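Local coordinates for protein putative cyclohexadienyl dehydrogenase and ADH prephenate dehydrogenase (Rhizobium meliloti, PDB 4WJI) that probably catalyses the NAD(P)-dependent oxidative decarboxylation of prephenate to 4-hydroxyphenylpyruvate in tyrosine biosynthesis, and binds NADP and tyrosine, at residues R37-L42 with R53-S57; R44-L48 with G131-G135. One frame throughout, in Å; residues are numbered along the deposited sequence.

Rossmann domains illustrate how one helix can serve both a cofactor and the surrounding scaffold, and helix 39-48 is the case in point here. Contact 1 uses its N-terminal end and the loop before it, where R37, S38 and T41 hold the 2'-phosphate of NADP, and sets them against the edge strand 53-55; contact 2 ties its C-terminal part to the loop 131-135, where G131 N donates to the pyrophosphate oxygen O1A. The contact centres lie about 11 Å apart, and the two meet directly: T41 CG2 is 4.0 Å from P132 CD, and Y54 OH is 3.6 Å from G46 CA. The dinucleotide is thus gripped at two phosphate groups by segments that also pack on one another.

Contact 1: residues R37-L42 with R53-S57; sequences RSEATL and RYTLS. With NAP (NADP nicotinamide-adenine-dinucleotide phosphate), chain B.
Residues 37-38 form the loop leading into a helix that starts at E39, with L42 N bonded to S38 O (3.0 Å); residues 53-55 are extended, and L56 has helical-range angles (-80/-12). CA atoms pair R37 with L56 (6.0 Å) and L42 with Y54 (7.4 Å), and no direct hydrogen bond joins the segments. A water instead donates to R37 O and L56 O, 2.7 Å from each. L42 (t, p) points toward the strand, its CD2 3.8 Å from L56 CD2 and its CD1 4.0 Å from Y54 CD2, at the ring edge. S38 is the N-cap, its OG accepting from T41 N (3.1 Å). The 2'-phosphate of NADP receives R37 NE at O3X (2.8 Å), S38 N (2.9 Å) and OG (2.8 Å) at O2X, and T41 OG1 at O1X (2.8 Å), while adenine N7A lies over the R37 guanidinium. Such phosphate recognition after the second strand is characteristic of NADP-binding Rossmann folds. The contact closes the beta-alpha-beta unit of strand 29-35, helix 39-48 and edge strand 53-55.

Contact 2: residues R44-L48 with G131-G135; sequences RAGEL and GPDAG
The backbone of 44-48 is the C-terminal part of a helix, with L48 N bonded to R44 O at 3.0 Å, whereas 131-135 is a loop that makes a single turn: G131 enters it at phi/psi 88/169, residues 132-134 take helical angles, and A134 N reaches G131 O at 3.1 Å. R44 and L48, one helical turn apart, both direct their CA-to-CB bonds toward this loop.

The polar part is a salt bridge between R44 (t, p, t, chi4 117°) and D133 (chi1 m, chi2 -79°). R44 NE donates to D133 OD2 at 2.8 Å and more weakly to OD1 at 2.9 Å, and R44 NH2 adds a bond to OD1 at 3.0 Å; D133 OD2 lies at the guanidinium edge, near its plane.

In the Rossmann-type nucleotide-binding domain this joins the helix of the second beta-alpha-beta unit to the loop between strands 117-123 and 144-147. The loop itself reaches NADP, since G131 N donates to the pyrophosphate oxygen O1A, and P132 O accepts from R21 NH2 of helix 14-26.

Apolar contacts lie beside the ion pair. R44 CG comes to 4.0 Å from P132 CG, the aliphatic part of the arginine resting against the C-gamma-endo ring, and L48 (m, t) places CD1 3.9 Å from P132 CB. The same L48 CD1 methyl also makes van der Waals approaches to two oxygens, P132 O at 3.8 Å and D133 OD1 at 3.6 Å. Together the two segments bury 206 Å², and L50, two residues after L48 in the chain, also touches P132.

Contact 1: residues R37-L42 with R53-S57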
loop_
_atom_site.group_PDB
_atom_site.type_symbol
_atom_site.label_atom_id
_atom_site.label_comp_id
_atom_site.label_asym_id
_atom_site.label_seq_id
_atom_site.Cartn_x
_atom_site.Cartn_y
_atom_site.Cartn_z
ATOM N N ARG A 37 14.283 -15.053 -23.862
ATOM C CA ARG A 37 14.007 -16.381 -24.387
ATOM C C ARG A 37 13.027 -16.375 -25.547
ATOM O O ARG A 37 13.193 -17.165 -26.462
ATOM C CB ARG A 37 13.581 -17.371 -23.347
ATOM C CG ARG A 37 12.441 -16.921 -22.537
ATOM C CD ARG A 37 11.817 -18.101 -21.812
ATOM N NE ARG A 37 10.645 -17.571 -21.150
ATOM C CZ ARG A 37 9.861 -18.247 -20.339
ATOM N NH1 ARG A 37 10.158 -19.500 -20.011
ATOM N NH2 ARG A 37 8.803 -17.642 -19.822
ATOM N N SER A 38 12.049 -15.463 -25.556
ATOM C CA SER A 38 11.046 -15.511 -26.603
ATOM C C SER A 38 11.249 -14.547 -27.765
ATOM O O SER A 38 11.745 -13.420 -27.598
ATOM C CB SER A 38 9.682 -15.296 -25.983
ATOM O OG SER A 38 9.406 -13.947 -25.700
ATOM N N GLU A 39 10.801 -14.984 -28.958
ATOM C CA GLU A 39 10.875 -14.131 -30.146
ATOM C C GLU A 39 10.003 -12.879 -29.933
ATOM O O GLU A 39 10.380 -11.762 -30.329
ATOM C CB GLU A 39 10.503 -14.882 -31.450
ATOM C CG GLU A 39 11.279 -16.203 -31.634
ATOM C CD GLU A 39 11.129 -16.900 -33.000
ATOM O OE1 GLU A 39 10.963 -18.160 -33.020
ATOM O OE2 GLU A 39 11.224 -16.214 -34.049
ATOM N N ALA A 40 8.847 -13.050 -29.291
ATOM C CA ALA A 40 7.927 -11.932 -29.107
ATOM C C ALA A 40 8.576 -10.817 -28.268
ATOM O O ALA A 40 8.525 -9.619 -28.608
ATOM C CB ALA A 40 6.638 -12.399 -28.461
ATOM N N THR A 41 9.201 -11.204 -27.159
ATOM C CA THR A 41 9.818 -10.184 -26.315
ATOM C C THR A 41 11.027 -9.588 -26.989
ATOM O O THR A 41 11.271 -8.399 -26.887
ATOM C CB THR A 41 10.179 -10.772 -24.932
ATOM O OG1 THR A 41 8.985 -11.297 -24.347
ATOM C CG2 THR A 41 10.722 -9.758 -23.989
ATOM N N LEU A 42 11.777 -10.402 -27.711
ATOM C CA LEU A 42 12.956 -9.858 -28.397
ATOM C C LEU A 42 12.557 -8.832 -29.471
ATOM O O LEU A 42 13.230 -7.804 -29.614
ATOM C CB LEU A 42 13.831 -10.981 -28.984
ATOM C CG LEU A 42 15.223 -10.595 -29.460
ATOM C CD1 LEU A 42 16.087 -10.194 -28.262
ATOM C CD2 LEU A 42 15.854 -11.713 -30.273
ATOM N N ARG A 53 22.669 -4.970 -30.479
ATOM C CA ARG A 53 22.692 -6.300 -31.069
ATOM C C ARG A 53 21.665 -7.135 -30.325
ATOM O O ARG A 53 21.469 -6.969 -29.150
ATOM C CB ARG A 53 24.071 -6.953 -30.930
ATOM C CG ARG A 53 25.256 -6.267 -31.616
ATOM C CD ARG A 53 26.604 -6.947 -31.325
ATOM N N TYR A 54 20.979 -8.018 -31.039
ATOM C CA TYR A 54 19.952 -8.852 -30.450
ATOM C C TYR A 54 20.135 -10.309 -30.801
ATOM O O TYR A 54 20.524 -10.610 -31.914
ATOM C CB TYR A 54 18.586 -8.427 -30.976
ATOM C CG TYR A 54 18.226 -6.998 -30.716
ATOM C CD1 TYR A 54 18.653 -5.992 -31.555
ATOM C CD2 TYR A 54 17.464 -6.651 -29.643
ATOM C CE1 TYR A 54 18.341 -4.685 -31.294
ATOM C CE2 TYR A 54 17.143 -5.346 -29.392
ATOM C CZ TYR A 54 17.588 -4.373 -30.225
ATOM O OH TYR A 54 17.252 -3.069 -29.987
ATOM N N THR A 55 19.823 -11.205 -29.882
ATOM C CA THR A 55 19.890 -12.639 -30.167
ATOM C C THR A 55 19.012 -13.420 -29.275
ATOM O O THR A 55 18.740 -13.007 -28.146
ATOM C CB THR A 55 21.337 -13.172 -30.057
ATOM O OG1 THR A 55 21.390 -14.576 -30.311
ATOM C CG2 THR A 55 21.954 -12.885 -28.708
ATOM N N LEU A 56 18.527 -14.549 -29.786
ATOM C CA LEU A 56 17.794 -15.505 -28.983
ATOM C C LEU A 56 18.679 -16.424 -28.138
ATOM O O LEU A 56 18.173 -17.127 -27.240
ATOM C CB LEU A 56 16.886 -16.345 -29.878
ATOM C CG LEU A 56 15.780 -15.629 -30.661
ATOM C CD1 LEU A 56 15.225 -16.505 -31.799
ATOM C CD2 LEU A 56 14.649 -15.222 -29.708
ATOM N N SER A 57 19.979 -16.421 -28.402
ATOM C CA SER A 57 20.893 -17.279 -27.718
ATOM C C SER A 57 21.657 -16.529 -26.658
ATOM O O SER A 57 22.504 -15.678 -26.985
ATOM C CB SER A 57 21.864 -17.848 -28.716
ATOM O OG SER A 57 22.884 -18.530 -28.077
HETATM P PA NAP B . 9.719 -9.458 -16.048
HETATM O O1A NAP B . 9.384 -8.056 -16.387
HETATM O O2A NAP B . 8.670 -10.516 -15.980
HETATM O O5B NAP B . 10.819 -9.963 -17.103
HETATM C C5B NAP B . 11.182 -11.337 -17.153
HETATM C C4B NAP B . 12.334 -11.594 -18.123
HETATM O O4B NAP B . 12.825 -12.909 -17.886
HETATM C C3B NAP B . 11.892 -11.593 -19.576
HETATM O O3B NAP B . 12.974 -11.272 -20.435
HETATM C C2B NAP B . 11.545 -13.037 -19.825
HETATM O O2B NAP B . 11.713 -13.398 -21.168
HETATM C C1B NAP B . 12.595 -13.741 -19.009
HETATM N N9A NAP B . 12.292 -15.125 -18.553
HETATM C C8A NAP B . 11.220 -15.554 -17.906
HETATM N N7A NAP B . 11.266 -16.821 -17.581
HETATM C C5A NAP B . 12.463 -17.255 -18.065
HETATM C C6A NAP B . 13.101 -18.511 -18.054
HETATM N N6A NAP B . 12.520 -19.584 -17.483
HETATM N N1A NAP B . 14.297 -18.584 -18.600
HETATM C C2A NAP B . 14.843 -17.509 -19.143
HETATM N N3A NAP B . 14.323 -16.299 -19.215
HETATM C C4A NAP B . 13.118 -16.206 -18.667
HETATM O O3 NAP B . 10.571 -9.523 -14.694
HETATM P PN NAP B . 11.399 -8.441 -13.858
HETATM O O1N NAP B . 10.422 -7.752 -13.048
HETATM O O2N NAP B . 12.297 -7.682 -14.727
HETATM O O5D NAP B . 12.232 -9.388 -12.852
HETATM C C5D NAP B . 13.472 -9.953 -13.200
HETATM C C4D NAP B . 14.260 -10.226 -11.922
HETATM O O4D NAP B . 14.354 -9.020 -11.192
HETATM C C3D NAP B . 13.598 -11.206 -11.000
HETATM O O3D NAP B . 14.573 -12.069 -10.438
HETATM C C2D NAP B . 12.955 -10.356 -9.931
HETATM O O2D NAP B . 12.874 -11.071 -8.725
HETATM C C1D NAP B . 13.986 -9.231 -9.850
HETATM N N1N NAP B . 13.470 -7.924 -9.412
HETATM C C2N NAP B . 12.236 -7.532 -9.734
HETATM C C3N NAP B . 11.749 -6.314 -9.324
HETATM C C7N NAP B . 10.353 -5.822 -9.628
HETATM O O7N NAP B . 9.897 -4.928 -8.968
HETATM N N7N NAP B . 9.701 -6.398 -10.613
HETATM C C4N NAP B . 12.574 -5.507 -8.586
HETATM C C5N NAP B . 13.845 -5.930 -8.295
HETATM C C6N NAP B . 14.283 -7.165 -8.688
HETATM P P2B NAP B . 10.456 -13.636 -22.142
HETATM O O1X NAP B . 9.524 -12.491 -21.924
HETATM O O2X NAP B . 11.079 -13.642 -23.509
HETATM O O3X NAP B . 9.782 -14.947 -21.785
HETATM O O HOH W 1 15.710 -18.186 -26.630
#

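Contact 2: residues R44-L48 with G131-G135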
loop_
_atom_site.group_PDB
_atom_site.type_symbol
_atom_site.label_atom_id
_atom_site.label_comp_id
_atom_site.label_asym_id
_atom_site.label_seq_id
_atom_site.Cartn_x
_atom_site.Cartn_y
_atom_site.Cartn_z
ATOM N N ARG A 44 9.858 -6.947 -29.430
ATOM C CA ARG A 44 9.465 -5.746 -28.737
ATOM C C ARG A 44 10.680 -4.950 -28.333
ATOM O O ARG A 44 10.693 -3.723 -28.467
ATOM C CB ARG A 44 8.592 -6.066 -27.533
ATOM C CG ARG A 44 7.850 -4.868 -27.013
ATOM C CD ARG A 44 6.722 -4.382 -27.917
ATOM N NE ARG A 44 6.500 -2.970 -27.660
ATOM C CZ ARG A 44 6.670 -1.997 -28.548
ATOM N NH1 ARG A 44 6.981 -2.259 -29.818
ATOM N NH2 ARG A 44 6.431 -0.745 -28.169
ATOM N N ALA A 45 11.682 -5.615 -27.772
ATOM C CA ALA A 45 12.899 -4.900 -27.385
ATOM C C ALA A 45 13.526 -4.225 -28.588
ATOM O O ALA A 45 13.970 -3.098 -28.479
ATOM C CB ALA A 45 13.864 -5.831 -26.689
ATOM N N GLY A 46 13.471 -4.856 -29.751
ATOM C CA GLY A 46 14.021 -4.254 -30.972
ATOM C C GLY A 46 13.249 -3.028 -31.442
ATOM O O GLY A 46 13.850 -1.995 -31.811
ATOM N N GLU A 47 11.921 -3.101 -31.373
ATOM C CA GLU A 47 11.076 -1.971 -31.765
ATOM C C GLU A 47 11.280 -0.794 -30.816
ATOM O O GLU A 47 11.219 0.351 -31.238
ATOM C CB GLU A 47 9.606 -2.385 -31.835
ATOM C CG GLU A 47 9.401 -3.617 -32.714
ATOM C CD GLU A 47 8.457 -3.468 -33.874
ATOM O OE1 GLU A 47 8.672 -2.556 -34.707
ATOM O OE2 GLU A 47 7.539 -4.319 -33.973
ATOM N N LEU A 48 11.553 -1.088 -29.540
ATOM C CA LEU A 48 11.818 -0.070 -28.534
ATOM C C LEU A 48 13.270 0.489 -28.615
ATOM O O LEU A 48 13.577 1.472 -27.948
ATOM C CB LEU A 48 11.575 -0.647 -27.116
ATOM C CG LEU A 48 10.104 -0.912 -26.788
ATOM C CD1 LEU A 48 10.002 -1.748 -25.531
ATOM C CD2 LEU A 48 9.323 0.388 -26.603
ATOM N N GLY A 131 7.628 -6.742 -18.218
ATOM C CA GLY A 131 7.941 -6.720 -19.662
ATOM C C GLY A 131 8.657 -5.451 -20.096
ATOM O O GLY A 131 8.753 -4.497 -19.349
ATOM N N PRO A 132 9.181 -5.444 -21.342
ATOM C CA PRO A 132 9.997 -4.355 -21.802
ATOM C C PRO A 132 9.310 -3.032 -21.908
ATOM O O PRO A 132 9.971 -1.998 -21.789
ATOM C CB PRO A 132 10.523 -4.827 -23.147
ATOM C CG PRO A 132 9.595 -5.890 -23.610
ATOM C CD PRO A 132 9.116 -6.531 -22.322
ATOM N N ASP A 133 8.005 -3.039 -22.157
ATOM C CA ASP A 133 7.290 -1.785 -22.264
ATOM C C ASP A 133 7.059 -1.128 -20.900
ATOM O O ASP A 133 6.743 0.052 -20.833
ATOM C CB ASP A 133 5.990 -1.972 -23.016
ATOM C CG ASP A 133 6.212 -2.255 -24.513
ATOM O OD1 ASP A 133 6.471 -1.301 -25.258
ATOM O OD2 ASP A 133 6.138 -3.434 -24.944
ATOM N N ALA A 134 7.201 -1.892 -19.811
ATOM C CA ALA A 134 7.019 -1.376 -18.456
ATOM C C ALA A 134 8.233 -0.595 -17.924
ATOM O O ALA A 134 8.087 0.175 -16.977
ATOM C CB ALA A 134 6.733 -2.522 -17.494
ATOM N N GLY A 135 9.424 -0.827 -18.482
ATOM C CA GLY A 135 10.622 -0.196 -17.970
ATOM C C GLY A 135 10.710 1.275 -18.360
ATOM O O GLY A 135 10.002 1.731 -19.272
#